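Local coordinates for conserved Archaeal protein (Sulfolobus acidocaldarius, PDB 4OPC) that reduces the geranylgeranyl chains of archaeal membrane phospholipids to saturated phytanyl chains, hydrogenating each double bond with the help of bound FAD, at residues A[208-220]-A[228-240]. Sequence-based numbering, arbitrary orientation.
With PGT ((1S)-2-{[{[(2R)-2,3-dihydroxypropyl]oxy}(hydroxy)phosphoryl]oxy}-1-[(palmitoyloxy)methyl]ethyl stearate), chain C.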
loop_
_atom_site.group_PDB
_atom_site.type_symbol
_atom_site.label_atom_id
_atom_site.label_comp_id
_atom_site.label_asym_id
_atom_site.label_seq_id
_atom_site.Cartn_x
_atom_site.Cartn_y
_atom_site.Cartn_z
ATOM N N ASP A 208 6.958 -16.913 8.586
ATOM C CA ASP A 208 6.524 -18.112 9.285
ATOM C C ASP A 208 5.040 -18.376 9.034
ATOM O O ASP A 208 4.178 -17.631 9.505
ATOM C CB ASP A 208 6.800 -18.000 10.790
ATOM C CG ASP A 208 6.683 -19.331 11.503
ATOM O OD1 ASP A 208 5.713 -20.079 11.254
ATOM O OD2 ASP A 208 7.560 -19.654 12.325
ATOM N N GLN A 209 4.746 -19.446 8.303
ATOM C CA GLN A 209 3.372 -19.753 7.934
ATOM C C GLN A 209 2.513 -20.249 9.095
ATOM O O GLN A 209 1.282 -20.267 8.994
ATOM C CB GLN A 209 3.350 -20.737 6.759
ATOM C CG GLN A 209 4.078 -20.216 5.533
ATOM C CD GLN A 209 3.702 -18.778 5.157
ATOM O OE1 GLN A 209 2.561 -18.341 5.331
ATOM N NE2 GLN A 209 4.673 -18.040 4.635
ATOM N N GLU A 210 3.143 -20.650 10.195
ATOM C CA GLU A 210 2.407 -21.090 11.373
ATOM C C GLU A 210 2.038 -19.925 12.289
ATOM O O GLU A 210 0.940 -19.888 12.846
ATOM C CB GLU A 210 3.209 -22.122 12.162
ATOM C CG GLU A 210 3.357 -23.445 11.452
ATOM C CD GLU A 210 4.153 -24.450 12.261
ATOM O OE1 GLU A 210 4.523 -24.128 13.413
ATOM O OE2 GLU A 210 4.410 -25.557 11.743
ATOM N N THR A 211 2.956 -18.978 12.459
ATOM C CA THR A 211 2.730 -17.882 13.398
ATOM C C THR A 211 2.167 -16.619 12.735
ATOM O O THR A 211 1.670 -15.732 13.426
ATOM C CB THR A 211 4.025 -17.519 14.129
ATOM O OG1 THR A 211 4.956 -17.013 13.174
ATOM C CG2 THR A 211 4.619 -18.752 14.819
ATOM N N SER A 212 2.255 -16.542 11.408
ATOM C CA SER A 212 1.709 -15.414 10.645
ATOM C C SER A 212 1.299 -15.895 9.254
ATOM O O SER A 212 1.862 -15.463 8.247
ATOM C CB SER A 212 2.737 -14.281 10.538
ATOM O OG SER A 212 4.030 -14.771 10.200
ATOM N N PRO A 213 0.318 -16.801 9.194
ATOM C CA PRO A 213 -0.027 -17.400 7.898
ATOM C C PRO A 213 -0.417 -16.380 6.835
ATOM O O PRO A 213 -1.319 -15.558 7.028
ATOM C CB PRO A 213 -1.221 -18.302 8.232
ATOM C CG PRO A 213 -1.759 -17.775 9.517
ATOM C CD PRO A 213 -0.561 -17.289 10.270
ATOM N N GLY A 214 0.297 -16.420 5.717
ATOM C CA GLY A 214 -0.010 -15.545 4.607
ATOM C C GLY A 214 0.546 -14.144 4.725
ATOM O O GLY A 214 0.286 -13.305 3.866
ATOM N N GLY A 215 1.299 -13.881 5.789
ATOM C CA GLY A 215 1.943 -12.588 5.973
ATOM C C GLY A 215 3.319 -12.790 6.566
ATOM O O GLY A 215 4.110 -13.594 6.070
ATOM N N TYR A 216 3.611 -12.048 7.616
ATOM C CA TYR A 216 4.861 -12.188 8.339
ATOM C C TYR A 216 4.794 -11.426 9.649
ATOM O O TYR A 216 3.892 -10.613 9.859
ATOM C CB TYR A 216 6.065 -11.741 7.505
ATOM C CG TYR A 216 6.088 -10.321 6.966
ATOM C CD1 TYR A 216 6.370 -9.236 7.796
ATOM C CD2 TYR A 216 5.919 -10.067 5.603
ATOM C CE1 TYR A 216 6.449 -7.937 7.296
ATOM C CE2 TYR A 216 5.997 -8.767 5.097
ATOM C CZ TYR A 216 6.267 -7.715 5.948
ATOM O OH TYR A 216 6.365 -6.425 5.471
ATOM N N TRP A 217 5.743 -11.724 10.532
ATOM C CA TRP A 217 5.984 -10.949 11.739
ATOM C C TRP A 217 7.074 -9.934 11.457
ATOM O O TRP A 217 7.942 -10.158 10.601
ATOM C CB TRP A 217 6.450 -11.855 12.878
ATOM C CG TRP A 217 5.354 -12.436 13.720
ATOM C CD1 TRP A 217 4.640 -13.581 13.471
ATOM C CD2 TRP A 217 4.876 -11.923 14.966
ATOM N NE1 TRP A 217 3.737 -13.796 14.486
ATOM C CE2 TRP A 217 3.862 -12.793 15.415
ATOM C CE3 TRP A 217 5.206 -10.812 15.745
ATOM C CZ2 TRP A 217 3.178 -12.583 16.611
ATOM C CZ3 TRP A 217 4.532 -10.612 16.934
ATOM C CH2 TRP A 217 3.538 -11.498 17.359
ATOM N N TRP A 218 7.049 -8.821 12.184
ATOM C CA TRP A 218 8.114 -7.847 12.027
ATOM C C TRP A 218 8.532 -7.216 13.332
ATOM O O TRP A 218 7.778 -7.206 14.307
ATOM C CB TRP A 218 7.725 -6.763 11.022
ATOM C CG TRP A 218 6.697 -5.767 11.488
ATOM C CD1 TRP A 218 6.921 -4.651 12.246
ATOM C CD2 TRP A 218 5.297 -5.762 11.168
ATOM N NE1 TRP A 218 5.742 -3.970 12.444
ATOM C CE2 TRP A 218 4.733 -4.627 11.786
ATOM C CE3 TRP A 218 4.466 -6.617 10.431
ATOM C CZ2 TRP A 218 3.377 -4.317 11.676
ATOM C CZ3 TRP A 218 3.129 -6.319 10.331
ATOM C CH2 TRP A 218 2.593 -5.171 10.945
ATOM N N TYR A 219 9.739 -6.656 13.322
ATOM C CA TYR A 219 10.341 -5.995 14.469
ATOM C C TYR A 219 11.101 -4.820 13.850
ATOM O O TYR A 219 12.194 -4.997 13.301
ATOM C CB TYR A 219 11.257 -7.003 15.185
ATOM C CG TYR A 219 12.004 -6.532 16.417
ATOM C CD1 TYR A 219 13.170 -5.786 16.303
ATOM C CD2 TYR A 219 11.583 -6.903 17.692
ATOM C CE1 TYR A 219 13.883 -5.395 17.422
ATOM C CE2 TYR A 219 12.294 -6.515 18.826
ATOM C CZ TYR A 219 13.443 -5.762 18.676
ATOM O OH TYR A 219 14.177 -5.360 19.772
ATOM N N PHE A 220 10.486 -3.637 13.895
ATOM C CA PHE A 220 11.008 -2.449 13.221
ATOM C C PHE A 220 11.504 -1.473 14.298
ATOM O O PHE A 220 10.687 -0.805 14.948
ATOM C CB PHE A 220 9.894 -1.759 12.409
ATOM C CG PHE A 220 9.476 -2.481 11.147
ATOM C CD1 PHE A 220 10.091 -3.647 10.713
ATOM C CD2 PHE A 220 8.455 -1.951 10.377
ATOM C CE1 PHE A 220 9.681 -4.269 9.537
ATOM C CE2 PHE A 220 8.046 -2.559 9.215
ATOM C CZ PHE A 220 8.658 -3.718 8.784
ATOM N N ASN A 228 8.602 -1.049 16.943
ATOM C CA ASN A 228 7.284 -1.315 16.374
ATOM C C ASN A 228 7.278 -2.800 15.976
ATOM O O ASN A 228 8.007 -3.214 15.069
ATOM C CB ASN A 228 7.058 -0.361 15.177
ATOM C CG ASN A 228 5.700 -0.523 14.507
ATOM O OD1 ASN A 228 5.263 -1.634 14.201
ATOM N ND2 ASN A 228 5.041 0.604 14.242
ATOM N N VAL A 229 6.501 -3.598 16.700
ATOM C CA VAL A 229 6.476 -5.048 16.487
ATOM C C VAL A 229 5.059 -5.472 16.124
ATOM O O VAL A 229 4.087 -5.017 16.729
ATOM C CB VAL A 229 7.025 -5.830 17.723
ATOM C CG1 VAL A 229 6.380 -5.346 19.013
ATOM C CG2 VAL A 229 6.829 -7.323 17.544
ATOM N N GLY A 230 4.918 -6.314 15.114
ATOM C CA GLY A 230 3.590 -6.696 14.680
ATOM C C GLY A 230 3.583 -7.874 13.731
ATOM O O GLY A 230 4.609 -8.522 13.489
ATOM N N LEU A 231 2.402 -8.150 13.190
ATOM C CA LEU A 231 2.257 -9.205 12.199
ATOM C C LEU A 231 1.097 -8.922 11.271
ATOM O O LEU A 231 0.195 -8.146 11.591
ATOM C CB LEU A 231 2.070 -10.589 12.853
ATOM C CG LEU A 231 0.661 -10.919 13.343
ATOM C CD1 LEU A 231 0.500 -12.433 13.509
ATOM C CD2 LEU A 231 0.340 -10.204 14.655
ATOM N N GLY A 232 1.129 -9.571 10.117
ATOM C CA GLY A 232 0.027 -9.556 9.176
ATOM C C GLY A 232 -0.325 -10.993 8.846
ATOM O O GLY A 232 0.567 -11.858 8.765
ATOM N N ILE A 233 -1.614 -11.267 8.681
ATOM C CA ILE A 233 -2.063 -12.589 8.239
ATOM C C ILE A 233 -3.068 -12.411 7.112
ATOM O O ILE A 233 -3.780 -11.407 7.063
ATOM C CB ILE A 233 -2.670 -13.423 9.385
ATOM C CG1 ILE A 233 -3.953 -12.793 9.892
ATOM C CG2 ILE A 233 -1.676 -13.585 10.535
ATOM C CD1 ILE A 233 -4.610 -13.589 10.996
ATOM N N GLN A 234 -3.117 -13.375 6.201
ATOM C CA GLN A 234 -4.014 -13.294 5.052
ATOM C C GLN A 234 -5.480 -13.390 5.460
ATOM O O GLN A 234 -5.865 -14.239 6.261
ATOM C CB GLN A 234 -3.668 -14.385 4.038
ATOM C CG GLN A 234 -4.543 -14.339 2.794
ATOM C CD GLN A 234 -4.096 -15.320 1.750
ATOM O OE1 GLN A 234 -3.486 -16.347 2.063
ATOM N NE2 GLN A 234 -4.417 -15.036 0.500
ATOM N N GLY A 235 -6.304 -12.504 4.901
ATOM C CA GLY A 235 -7.737 -12.585 5.112
ATOM C C GLY A 235 -8.431 -13.661 4.282
ATOM O O GLY A 235 -7.827 -14.274 3.397
ATOM N N GLY A 236 -9.708 -13.906 4.563
ATOM C CA GLY A 236 -10.491 -14.827 3.761
ATOM C C GLY A 236 -10.133 -16.292 3.919
ATOM O O GLY A 236 -10.560 -17.106 3.109
ATOM N N MET A 237 -9.378 -16.630 4.968
ATOM C CA MET A 237 -8.910 -17.999 5.183
ATOM C C MET A 237 -9.461 -18.645 6.451
ATOM O O MET A 237 -9.154 -19.803 6.740
ATOM C CB MET A 237 -7.376 -18.036 5.243
ATOM C CG MET A 237 -6.675 -17.430 4.033
ATOM S SD MET A 237 -6.937 -18.383 2.527
ATOM C CE MET A 237 -5.862 -19.781 2.827
ATOM N N GLY A 238 -10.249 -17.899 7.217
ATOM C CA GLY A 238 -10.848 -18.442 8.427
ATOM C C GLY A 238 -9.927 -18.506 9.635
ATOM O O GLY A 238 -10.245 -19.178 10.618
ATOM N N TYR A 239 -8.795 -17.812 9.570
ATOM C CA TYR A 239 -7.828 -17.806 10.666
ATOM C C TYR A 239 -8.428 -17.152 11.905
ATOM O O TYR A 239 -9.257 -16.248 11.791
ATOM C CB TYR A 239 -6.563 -17.044 10.257
ATOM C CG TYR A 239 -5.814 -17.660 9.096
ATOM C CD1 TYR A 239 -5.715 -19.039 8.957
ATOM C CD2 TYR A 239 -5.210 -16.862 8.143
ATOM C CE1 TYR A 239 -5.032 -19.601 7.892
ATOM C CE2 TYR A 239 -4.523 -17.412 7.082
ATOM C CZ TYR A 239 -4.436 -18.779 6.962
ATOM O OH TYR A 239 -3.763 -19.337 5.901
ATOM N N PRO A 240 -8.003 -17.611 13.098
ATOM C CA PRO A 240 -8.429 -17.028 14.371
ATOM C C PRO A 240 -7.970 -15.583 14.508
ATOM O O PRO A 240 -7.223 -15.072 13.668
ATOM C CB PRO A 240 -7.701 -17.884 15.416
ATOM C CG PRO A 240 -7.285 -19.111 14.713
ATOM C CD PRO A 240 -7.075 -18.738 13.290
HETATM C C48 PGT C . 3.080 -12.185 1.884
HETATM C C47 PGT C . 2.099 -11.176 1.325
HETATM C C46 PGT C . 1.514 -10.361 2.461
HETATM C C45 PGT C . 2.638 -9.717 3.248
HETATM C C44 PGT C . 2.154 -8.457 3.934
HETATM C C43 PGT C . 1.988 -8.707 5.422
HETATM C C42 PGT C . 1.346 -7.487 6.044
HETATM C C41 PGT C . 2.335 -6.352 5.957
HETATM C C40 PGT C . 2.096 -5.361 7.070
HETATM C C39 PGT C . 3.425 -4.711 7.380
HETATM C C38 PGT C . 3.979 -4.076 6.131
HETATM C C37 PGT C . 5.379 -3.586 6.416
HETATM C C36 PGT C . 5.878 -2.858 5.192
HETATM C C35 PGT C . 7.371 -2.635 5.276
HETATM C C34 PGT C . 7.816 -1.851 4.056
HETATM C C33 PGT C . 9.321 -1.872 3.900
HETATM C C32 PGT C . 9.831 -0.542 3.378
HETATM C C31 PGT C . 9.668 -0.405 1.872
HETATM O O31 PGT C . 9.082 0.573 1.447
HETATM O O2 PGT C . 10.163 -1.377 0.968
HETATM C C2 PGT C . 11.383 -1.083 0.311
HETATM C C1 PGT C . 11.214 -0.173 -0.888
HETATM O O3P PGT C . 9.979 0.504 -1.014
HETATM P P PGT C . 9.074 0.182 -2.276
HETATM O O1P PGT C . 9.170 -1.318 -2.449
HETATM O O2P PGT C . 7.628 0.601 -2.059
HETATM O O4P PGT C . 9.593 0.888 -3.606
HETATM C C4 PGT C . 10.883 1.453 -3.721
HETATM C C5 PGT C . 11.144 1.933 -5.130
HETATM O O5 PGT C . 11.436 3.311 -5.110
HETATM C C6 PGT C . 9.926 1.676 -5.986
HETATM O O6 PGT C . 9.260 2.878 -6.294
HETATM C C3 PGT C . 12.025 -2.332 -0.267
HETATM O O3 PGT C . 12.437 -3.255 0.712
HETATM C C11 PGT C . 12.316 -4.590 0.278
HETATM O O11 PGT C . 12.687 -4.899 -0.837
HETATM C C12 PGT C . 11.715 -5.635 1.195
HETATM C C13 PGT C . 12.101 -7.027 0.744
HETATM C C14 PGT C . 11.462 -8.041 1.670
HETATM C C15 PGT C . 10.188 -8.581 1.056
HETATM C C16 PGT C . 9.624 -9.694 1.916
HETATM C C17 PGT C . 9.342 -10.893 1.037
HETATM C C18 PGT C . 9.079 -12.121 1.882
HETATM C C19 PGT C . 9.103 -13.358 1.006
HETATM C C20 PGT C . 10.515 -13.667 0.549
HETATM C C21 PGT C . 10.901 -15.063 0.997
HETATM C C22 PGT C . 11.845 -15.699 -0.002
HETATM C C23 PGT C . 11.727 -17.204 0.109
HETATM C C24 PGT C . 12.437 -17.872 -1.048
HETATM C C25 PGT C . 11.492 -18.827 -1.744
HETATM C C26 PGT C . 11.440 -18.508 -3.223
#
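The lipid- and flavin-facing beta hairpin of the catalytic domain pairs strand 216-220 with strand 228-234, and Trp218 lies flat across Gly230 on the face turned to the bound phospholipid. Gly230 CA sits 3.8 Å from the centroid of the six-membered ring, nearly on its normal, where a side chain on the glycine would collide with the indole. With CG between its backbone N and carbonyl carbon (chi1 73°), the indole folds over the neighbouring strand, and its NE1 gives a nearly straight 3.0 Å bond to Asn228 OD1, which lies in the ring plane. The Asn228 amide is fixed at its other end by ND2 bonding to Cys48 O. PGT C39 presses on the opposite indole face, 3.4 Å from Trp218 CZ3, while the Phe220 ring meets Trp218 CD1 face-on and touches the flavin. Replacing Trp218 by alanine would probably leave Asn228 OD1 without this donor and open a gap between Gly230 and the lipid chain. On the other face of the sheet, Leu231 CB stands 3.7 Å over the centroid of the Trp217 five-membered ring, whose NE1 bonds Thr211 O from above the carbonyl plane; Tyr253 stacks on this indole. In the turn that leads into the first strand, Pro213 O accepts from Gln234 N at 2.9 Å, and Pro213 CG rests 3.7 Å from the Tyr239 ring centroid in a CH-pi contact. Gly232 also adjoins the alkyl chain, where a CB would clash with PGT C42. This is an antiparallel hairpin within a mixed sheet, one face of which lines the lipid pocket beside the flavin.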